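Local atomic coordinates of 4-alpha-glucanotransferase (PDB entry 5B68), a protein that is an amylomaltase, a 4-alpha-glucanotransferase with a TIM-barrel domain and an N-terminal beta-sandwich domain. Residues A[164-169]-A[503-508]. Residues are numbered along the deposited sequence; the frame is centred on the assembly and turned at random.
Sequences ARLSTA and AVVIGE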
loop_
_atom_site.group_PDB
_atom_site.type_symbol
_atom_site.label_atom_id
_atom_site.label_comp_id
_atom_site.label_asym_id
_atom_site.label_seq_id
_atom_site.Cartn_x
_atom_site.Cartn_y
_atom_site.Cartn_z
ATOM N N ALA A 164 -7.170 0.085 -20.589
ATOM C CA ALA A 164 -7.694 1.427 -20.548
ATOM C C ALA A 164 -8.500 1.742 -19.231
ATOM O O ALA A 164 -8.379 2.812 -18.704
ATOM C CB ALA A 164 -8.548 1.691 -21.805
ATOM N N ARG A 165 -9.287 0.766 -18.741
ATOM C CA ARG A 165 -10.160 0.976 -17.604
ATOM C C ARG A 165 -10.448 -0.341 -16.880
ATOM O O ARG A 165 -10.714 -1.384 -17.488
ATOM C CB ARG A 165 -11.456 1.589 -18.090
ATOM C CG ARG A 165 -12.368 2.148 -16.972
ATOM C CD ARG A 165 -13.686 2.674 -17.565
ATOM N NE ARG A 165 -14.664 3.061 -16.518
ATOM C CZ ARG A 165 -14.595 4.147 -15.761
ATOM N NH1 ARG A 165 -15.595 4.391 -14.917
ATOM N NH2 ARG A 165 -13.578 5.037 -15.839
ATOM N N LEU A 166 -10.356 -0.288 -15.567
ATOM C CA LEU A 166 -10.722 -1.393 -14.687
ATOM C C LEU A 166 -12.240 -1.693 -14.826
ATOM O O LEU A 166 -13.041 -0.770 -14.681
ATOM C CB LEU A 166 -10.435 -0.979 -13.234
ATOM C CG LEU A 166 -8.985 -0.953 -12.899
ATOM C CD1 LEU A 166 -8.720 -0.141 -11.677
ATOM C CD2 LEU A 166 -8.468 -2.381 -12.733
ATOM N N SER A 167 -12.583 -2.929 -15.124
ATOM C CA SER A 167 -14.003 -3.370 -15.245
ATOM C C SER A 167 -14.811 -3.179 -13.963
ATOM O O SER A 167 -16.032 -2.884 -14.049
ATOM C CB SER A 167 -14.052 -4.812 -15.714
ATOM O OG SER A 167 -13.322 -4.931 -16.880
ATOM N N THR A 168 -14.172 -3.255 -12.780
ATOM C CA THR A 168 -14.917 -3.065 -11.535
ATOM C C THR A 168 -15.480 -1.628 -11.391
ATOM O O THR A 168 -16.426 -1.393 -10.613
ATOM C CB THR A 168 -14.034 -3.338 -10.293
ATOM O OG1 THR A 168 -12.774 -2.688 -10.459
ATOM C CG2 THR A 168 -13.849 -4.886 -10.035
ATOM N N ALA A 169 -14.847 -0.649 -12.037
ATOM C CA ALA A 169 -15.245 0.768 -11.901
ATOM C C ALA A 169 -16.726 0.943 -12.321
ATOM O O ALA A 169 -17.566 1.381 -11.516
ATOM C CB ALA A 169 -14.282 1.684 -12.686
ATOM N N ALA A 503 -10.148 -7.147 -9.831
ATOM C CA ALA A 503 -10.156 -6.309 -8.630
ATOM C C ALA A 503 -10.588 -4.867 -8.753
ATOM O O ALA A 503 -10.469 -4.231 -9.777
ATOM C CB ALA A 503 -8.746 -6.381 -7.955
ATOM N N VAL A 504 -10.999 -4.328 -7.600
ATOM C CA VAL A 504 -11.230 -2.894 -7.354
ATOM C C VAL A 504 -9.887 -2.301 -7.012
ATOM O O VAL A 504 -9.061 -2.929 -6.259
ATOM C CB VAL A 504 -12.189 -2.695 -6.169
ATOM C CG1 VAL A 504 -12.244 -1.270 -5.718
ATOM C CG2 VAL A 504 -13.580 -3.106 -6.596
ATOM N N VAL A 505 -9.668 -1.077 -7.488
ATOM C CA VAL A 505 -8.558 -0.292 -7.064
ATOM C C VAL A 505 -8.997 1.042 -6.425
ATOM O O VAL A 505 -9.676 1.844 -7.085
ATOM C CB VAL A 505 -7.545 0.009 -8.205
ATOM C CG1 VAL A 505 -6.357 0.776 -7.685
ATOM C CG2 VAL A 505 -7.089 -1.307 -8.831
ATOM N N ILE A 506 -8.577 1.271 -5.195
ATOM C CA ILE A 506 -8.838 2.519 -4.512
ATOM C C ILE A 506 -7.538 3.253 -4.212
ATOM O O ILE A 506 -6.615 2.695 -3.695
ATOM C CB ILE A 506 -9.620 2.290 -3.216
ATOM C CG1 ILE A 506 -11.005 1.762 -3.545
ATOM C CG2 ILE A 506 -9.720 3.558 -2.398
ATOM C CD1 ILE A 506 -11.455 0.665 -2.620
ATOM N N GLY A 507 -7.511 4.526 -4.550
ATOM C CA GLY A 507 -6.315 5.297 -4.422
ATOM C C GLY A 507 -6.595 6.342 -3.411
ATOM O O GLY A 507 -7.555 7.067 -3.498
ATOM N N GLU A 508 -5.731 6.393 -2.431
ATOM C CA GLU A 508 -5.953 7.261 -1.332
ATOM C C GLU A 508 -5.525 8.622 -1.814
ATOM O O GLU A 508 -4.384 8.817 -2.203
ATOM C CB GLU A 508 -5.163 6.747 -0.145
ATOM C CG GLU A 508 -3.733 7.205 -0.110
ATOM C CD GLU A 508 -3.579 8.370 0.806
ATOM O OE1 GLU A 508 -4.345 9.341 0.667
ATOM O OE2 GLU A 508 -2.718 8.287 1.674
HETATM O O HOH W 1 -11.804 -0.030 -9.376
HETATM O O HOH W 2 -11.306 -4.697 -12.505
#
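Thr168 meets Ala503 and Val504 where the first turn of helix 167-174 abuts the start of barrel strand 504-507, an example of one threonine serving a strand end with both of its branches. Its OG1 donates a hydrogen bond of 2.9 Å to Ala503 O. The donor stands above the carbonyl plane, 40° out of it. A chi1 of 46° sets OG1 between Thr168's own backbone N and carbonyl carbon and leaves CG2 anti to that same carbon of Thr168. The methyl thereby comes against the Ala503 peptide group, 3.5 Å from Ala503 C, while Thr168 CB rests 3.7 Å from Val504 CG2.

Two waters extend the polar link. One donates to Thr168 OG1 and accepts from Val505 N, both at 3.0 Å; the other accepts from Thr168 N and donates to Ala503 O, the bond to Ala503 O being 2.9 Å long. Ala503 O thus receives two hydrogen bonds, and the helix's early N-H is tied to the strand through solvent.

Beside this, Leu166 crosses Val505 at about a right angle. Its CD1 presses on Val505 CG2 at 3.5 Å, tight for two methyl carbons, and CD2 lies near Ala503 O. Helix 487-500 covers this apolar pair through Ala498, and Ile526 also touches both residues.

Direct bond, bridging waters and methyl packing together join the start of helix 167-174, which precedes the first barrel strand, 177-182, and the residue before that helix to the start of strand 504-507. The contact is buried, and within it water supplies partners for Thr168 N, Val505 N and Ala503 O.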